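ApRick protease (Rickettsia conorii, PDB 5C9F) is probably an aspartic endopeptidase of the retropepsin type, the chain here being the soluble protease domain of a longer, apparently membrane-bound protein. Local coordinates at residues K33-K47 against H95-S109. Numbering follows the deposited sequence.
Sequences KFMVDTGASDIALTK and HVGLGDLDISLLGMS
Ser104 bridges to Thr46 through its side chain: the backbone N of Thr46 reaches Ser104 OG at 3.0 Å, and the small hydroxyl, turned beside its own backbone N (chi1 -68°), also hydrogen-bonds Asp49 OD2. Asp49 belongs to helix 47-52, which Thr46 N-caps: Thr46 OG1 accepts the N-H of Asp49, while Thr46 CG2 rests against Leu101 O. Strand 104-106 is bonded along both edges. On one, Met35 N gives to Ser104 O, Leu106 N to Met35 O and Asp37 N to Leu106 O, a parallel ladder that a water extends by joining Lys33 O to Ser104 N; on the other, Ala44 and Leu105 exchange two bonds as an antiparallel pair, Leu105 N lying 2.8 Å from Ala44 O. Strands 33-36 and 43-45 thus flank strand 104-106, with the Asp-Thr-Gly loop 37-39 between them: this is the psi loop of aspartic proteases, and Asp37 is probably the catalytic aspartate, as in its relatives. Its carboxylate accepts a weak bond from Gly39 N. Beyond the loop, Ala40 O and Ser41 O receive the N-H groups of Met108 and Ser109 at the start of helix 108-111. Gly107 suits this junction because a side chain there would run into both carbonyls; a water links its N to Ser41 O. Further along, Ala44 is flanked by His95, whose N and O meet Ile43 O and Leu45 N; nearby Gly97 O is buried without a partner in the model. The imidazole, buried, sends ND1 nearly straight to Asp42 OD2 (2.8 Å, 171°), on the syn side but 31° out of the carboxylate plane. Asp42 OD1 is hydrogen-bonded to Tyr66 OH, and the Tyr66 ring stacks on that of His95. Ala44 CA makes a CH-pi contact over a His95 ring face, 4.1 Å from its centroid.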
loop_
_atom_site.group_PDB
_atom_site.type_symbol
_atom_site.label_atom_id
_atom_site.label_comp_id
_atom_site.label_asym_id
_atom_site.label_seq_id
_atom_site.Cartn_x
_atom_site.Cartn_y
_atom_site.Cartn_z
ATOM N N LYS A 33 11.559 -15.284 -20.277
ATOM C CA LYS A 33 12.622 -14.407 -19.857
ATOM C C LYS A 33 12.743 -13.229 -20.796
ATOM O O LYS A 33 12.894 -13.387 -21.989
ATOM C CB LYS A 33 13.938 -15.168 -19.813
ATOM C CG LYS A 33 15.019 -14.367 -19.098
ATOM C CD LYS A 33 16.349 -15.087 -19.175
ATOM C CE LYS A 33 17.289 -14.625 -18.084
ATOM N NZ LYS A 33 18.640 -15.221 -18.266
ATOM N N PHE A 34 12.641 -12.029 -20.246
ATOM C CA PHE A 34 12.790 -10.798 -21.016
ATOM C C PHE A 34 14.007 -10.042 -20.604
ATOM O O PHE A 34 14.397 -10.057 -19.417
ATOM C CB PHE A 34 11.613 -9.862 -20.745
ATOM C CG PHE A 34 10.342 -10.338 -21.309
ATOM C CD1 PHE A 34 10.074 -10.159 -22.647
ATOM C CD2 PHE A 34 9.419 -11.020 -20.525
ATOM C CE1 PHE A 34 8.890 -10.667 -23.205
ATOM C CE2 PHE A 34 8.218 -11.486 -21.058
ATOM C CZ PHE A 34 7.951 -11.317 -22.399
ATOM N N MET A 35 14.629 -9.384 -21.568
ATOM C CA MET A 35 15.579 -8.337 -21.294
ATOM C C MET A 35 14.832 -7.003 -21.285
ATOM O O MET A 35 14.041 -6.731 -22.188
ATOM C CB MET A 35 16.660 -8.319 -22.358
ATOM C CG MET A 35 17.796 -7.329 -22.060
ATOM S SD MET A 35 19.164 -7.477 -23.237
ATOM C CE MET A 35 18.509 -6.529 -24.558
ATOM N N VAL A 36 15.059 -6.201 -20.255
ATOM C CA VAL A 36 14.512 -4.821 -20.206
ATOM C C VAL A 36 15.243 -3.914 -21.221
ATOM O O VAL A 36 16.468 -3.938 -21.307
ATOM C CB VAL A 36 14.668 -4.230 -18.809
ATOM C CG1 VAL A 36 14.202 -2.762 -18.788
ATOM C CG2 VAL A 36 13.891 -5.084 -17.828
ATOM N N ASP A 37 14.473 -3.224 -22.062
ATOM C CA ASP A 37 15.009 -2.310 -23.099
ATOM C C ASP A 37 14.167 -1.047 -23.106
ATOM O O ASP A 37 13.025 -1.079 -23.583
ATOM C CB ASP A 37 14.945 -2.986 -24.462
ATOM C CG ASP A 37 15.699 -2.215 -25.537
ATOM O OD1 ASP A 37 16.137 -1.078 -25.269
ATOM O OD2 ASP A 37 15.860 -2.750 -26.664
ATOM N N THR A 38 14.670 0.025 -22.474
ATOM C CA THR A 38 13.995 1.343 -22.380
ATOM C C THR A 38 13.895 2.030 -23.757
ATOM O O THR A 38 13.091 2.908 -23.903
ATOM C CB THR A 38 14.702 2.314 -21.381
ATOM O OG1 THR A 38 16.102 2.380 -21.686
ATOM C CG2 THR A 38 14.520 1.872 -19.949
ATOM N N GLY A 39 14.702 1.570 -24.714
ATOM C CA GLY A 39 14.653 1.907 -26.109
ATOM C C GLY A 39 13.752 1.068 -26.991
ATOM O O GLY A 39 13.757 1.265 -28.180
ATOM N N ALA A 40 12.988 0.138 -26.408
ATOM C CA ALA A 40 11.823 -0.505 -27.047
ATOM C C ALA A 40 10.465 0.070 -26.604
ATOM O O ALA A 40 10.316 0.602 -25.499
ATOM C CB ALA A 40 11.820 -1.976 -26.733
ATOM N N SER A 41 9.448 -0.106 -27.444
ATOM C CA SER A 41 8.114 0.333 -27.086
ATOM C C SER A 41 7.315 -0.889 -26.634
ATOM O O SER A 41 7.216 -1.166 -25.427
ATOM C CB SER A 41 7.451 1.091 -28.254
ATOM O OG SER A 41 7.584 0.266 -29.455
ATOM N N ASP A 42 6.752 -1.622 -27.601
ATOM C CA ASP A 42 5.952 -2.830 -27.281
ATOM C C ASP A 42 6.891 -3.978 -27.060
ATOM O O ASP A 42 8.143 -3.851 -27.258
ATOM C CB ASP A 42 4.850 -3.099 -28.346
ATOM C CG ASP A 42 5.421 -3.432 -29.716
ATOM O OD1 ASP A 42 6.392 -2.806 -30.149
ATOM O OD2 ASP A 42 4.954 -4.367 -30.381
ATOM N N ILE A 43 6.348 -5.070 -26.541
ATOM C CA ILE A 43 7.150 -6.271 -26.344
ATOM C C ILE A 43 7.615 -6.835 -27.659
ATOM O O ILE A 43 6.833 -6.899 -28.655
ATOM C CB ILE A 43 6.368 -7.315 -25.602
ATOM C CG1 ILE A 43 6.319 -6.925 -24.129
ATOM C CG2 ILE A 43 6.987 -8.708 -25.752
ATOM C CD1 ILE A 43 5.381 -7.763 -23.335
ATOM N N ALA A 44 8.872 -7.231 -27.686
ATOM C CA ALA A 44 9.413 -7.933 -28.852
ATOM C C ALA A 44 9.703 -9.386 -28.491
ATOM O O ALA A 44 10.528 -9.666 -27.643
ATOM C CB ALA A 44 10.683 -7.236 -29.322
ATOM N N LEU A 45 8.990 -10.314 -29.097
ATOM C CA LEU A 45 9.181 -11.714 -28.792
ATOM C C LEU A 45 10.081 -12.382 -29.827
ATOM O O LEU A 45 9.904 -12.190 -31.023
ATOM C CB LEU A 45 7.836 -12.453 -28.788
ATOM C CG LEU A 45 6.813 -12.411 -27.709
ATOM C CD1 LEU A 45 5.744 -13.447 -28.032
ATOM C CD2 LEU A 45 7.468 -12.730 -26.368
ATOM N N THR A 46 10.964 -13.245 -29.370
ATOM C CA THR A 46 11.706 -14.069 -30.292
ATOM C C THR A 46 10.741 -15.001 -30.970
ATOM O O THR A 46 9.681 -15.343 -30.447
ATOM C CB THR A 46 12.807 -14.924 -29.599
ATOM O OG1 THR A 46 12.191 -15.842 -28.677
ATOM C CG2 THR A 46 13.777 -14.036 -28.845
ATOM N N LYS A 47 11.125 -15.466 -32.146
ATOM C CA LYS A 47 10.345 -16.531 -32.798
ATOM C C LYS A 47 10.156 -17.757 -31.903
ATOM O O LYS A 47 9.011 -18.349 -31.789
ATOM C CB LYS A 47 11.028 -16.958 -34.141
ATOM C CG LYS A 47 11.004 -15.892 -35.213
ATOM C CD LYS A 47 11.271 -16.503 -36.612
ATOM C CE LYS A 47 12.547 -17.387 -36.691
ATOM N NZ LYS A 47 13.441 -17.162 -37.890
ATOM N N HIS A 95 5.073 -7.855 -30.731
ATOM C CA HIS A 95 5.247 -8.249 -32.086
ATOM C C HIS A 95 6.315 -9.318 -32.126
ATOM O O HIS A 95 7.082 -9.479 -31.186
ATOM C CB HIS A 95 5.693 -7.073 -32.964
ATOM C CG HIS A 95 7.035 -6.520 -32.578
ATOM N ND1 HIS A 95 7.164 -5.452 -31.731
ATOM C CD2 HIS A 95 8.301 -6.853 -32.959
ATOM C CE1 HIS A 95 8.448 -5.148 -31.595
ATOM N NE2 HIS A 95 9.157 -5.983 -32.321
ATOM N N VAL A 96 6.297 -10.100 -33.190
ATOM C CA VAL A 96 7.345 -11.105 -33.414
ATOM C C VAL A 96 8.095 -10.856 -34.697
ATOM O O VAL A 96 7.488 -10.669 -35.764
ATOM C CB VAL A 96 6.841 -12.558 -33.248
ATOM C CG1 VAL A 96 5.366 -12.698 -33.433
ATOM C CG2 VAL A 96 7.649 -13.531 -34.043
ATOM N N GLY A 97 9.419 -10.816 -34.570
ATOM C CA GLY A 97 10.294 -10.589 -35.685
ATOM C C GLY A 97 10.526 -11.899 -36.474
ATOM O O GLY A 97 9.975 -12.949 -36.146
ATOM N N LEU A 98 11.334 -11.818 -37.521
ATOM C CA LEU A 98 11.651 -12.955 -38.416
ATOM C C LEU A 98 12.916 -13.642 -37.989
ATOM O O LEU A 98 13.244 -14.711 -38.489
ATOM C CB LEU A 98 11.763 -12.491 -39.870
ATOM C CG LEU A 98 10.446 -12.176 -40.591
ATOM C CD1 LEU A 98 10.668 -11.658 -42.007
ATOM C CD2 LEU A 98 9.583 -13.446 -40.616
ATOM N N GLY A 99 13.657 -13.033 -37.076
ATOM C CA GLY A 99 14.803 -13.734 -36.565
ATOM C C GLY A 99 15.942 -12.906 -36.051
ATOM O O GLY A 99 16.957 -13.446 -35.581
ATOM N N ASP A 100 15.808 -11.589 -36.084
ATOM C CA ASP A 100 16.927 -10.759 -35.608
ATOM C C ASP A 100 17.180 -10.863 -34.096
ATOM O O ASP A 100 18.044 -10.169 -33.634
ATOM C CB ASP A 100 16.749 -9.283 -36.008
ATOM C CG ASP A 100 18.104 -8.501 -36.128
ATOM O OD1 ASP A 100 19.239 -8.989 -35.840
ATOM O OD2 ASP A 100 18.009 -7.332 -36.523
ATOM N N LEU A 101 16.520 -11.772 -33.354
ATOM C CA LEU A 101 16.379 -11.575 -31.896
ATOM C C LEU A 101 16.874 -12.687 -30.946
ATOM O O LEU A 101 16.290 -13.764 -30.817
ATOM C CB LEU A 101 14.922 -11.175 -31.556
ATOM C CG LEU A 101 14.687 -10.325 -30.313
ATOM C CD1 LEU A 101 15.344 -8.963 -30.489
ATOM C CD2 LEU A 101 13.190 -10.180 -30.043
ATOM N N ASP A 102 17.898 -12.372 -30.159
ATOM C CA ASP A 102 18.439 -13.340 -29.169
ATOM C C ASP A 102 17.588 -13.560 -27.930
ATOM O O ASP A 102 17.460 -14.671 -27.427
ATOM C CB ASP A 102 19.835 -12.883 -28.695
ATOM C CG ASP A 102 20.743 -14.053 -28.343
ATOM O OD1 ASP A 102 20.933 -14.936 -29.203
ATOM O OD2 ASP A 102 21.273 -14.083 -27.216
ATOM N N ILE A 103 16.977 -12.497 -27.437
ATOM C CA ILE A 103 16.128 -12.636 -26.267
ATOM C C ILE A 103 14.974 -11.665 -26.371
ATOM O O ILE A 103 15.111 -10.539 -26.913
ATOM C CB ILE A 103 16.945 -12.390 -24.978
ATOM C CG1 ILE A 103 16.123 -12.751 -23.775
ATOM C CG2 ILE A 103 17.386 -10.952 -24.912
ATOM C CD1 ILE A 103 16.914 -12.959 -22.520
ATOM N N SER A 104 13.812 -12.084 -25.869
ATOM C CA SER A 104 12.666 -11.246 -25.942
ATOM C C SER A 104 12.867 -9.990 -25.141
ATOM O O SER A 104 13.590 -10.011 -24.133
ATOM C CB SER A 104 11.445 -12.003 -25.456
ATOM O OG SER A 104 11.149 -13.005 -26.371
ATOM N N LEU A 105 12.203 -8.914 -25.557
ATOM C CA LEU A 105 12.385 -7.608 -24.990
ATOM C C LEU A 105 11.121 -7.118 -24.373
ATOM O O LEU A 105 10.080 -7.129 -24.978
ATOM C CB LEU A 105 12.836 -6.578 -26.062
ATOM C CG LEU A 105 14.119 -6.923 -26.853
ATOM C CD1 LEU A 105 14.397 -5.887 -27.931
ATOM C CD2 LEU A 105 15.315 -7.058 -25.928
ATOM N N LEU A 106 11.267 -6.543 -23.201
ATOM C CA LEU A 106 10.201 -5.842 -22.552
ATOM C C LEU A 106 10.535 -4.373 -22.655
ATOM O O LEU A 106 11.611 -3.919 -22.235
ATOM C CB LEU A 106 10.250 -6.264 -21.069
ATOM C CG LEU A 106 9.008 -6.106 -20.229
ATOM C CD1 LEU A 106 9.251 -6.855 -18.919
ATOM C CD2 LEU A 106 8.788 -4.655 -19.960
ATOM N N GLY A 107 9.579 -3.599 -23.119
ATOM C CA GLY A 107 9.842 -2.184 -23.441
ATOM C C GLY A 107 9.027 -1.245 -22.588
ATOM O O GLY A 107 8.384 -1.673 -21.605
ATOM N N MET A 108 9.067 0.026 -22.968
ATOM C CA MET A 108 8.470 1.087 -22.176
ATOM C C MET A 108 6.994 1.021 -22.148
ATOM O O MET A 108 6.393 1.494 -21.166
ATOM C CB MET A 108 8.900 2.474 -22.729
ATOM C CG MET A 108 10.343 2.785 -22.486
ATOM S SD MET A 108 10.658 2.821 -20.693
ATOM C CE MET A 108 9.517 4.020 -20.116
ATOM N N SER A 109 6.347 0.509 -23.209
ATOM C CA SER A 109 4.854 0.481 -23.154
ATOM C C SER A 109 4.324 -0.361 -21.974
ATOM O O SER A 109 3.413 0.058 -21.285
ATOM C CB SER A 109 4.237 0.021 -24.458
ATOM O OG SER A 109 4.863 0.738 -25.520
HETATM O O HOH W 1 13.308 -14.712 -24.247
HETATM O O HOH W 2 6.690 -3.092 -23.631
HETATM O O HOH W 3 14.191 -14.679 -33.032
#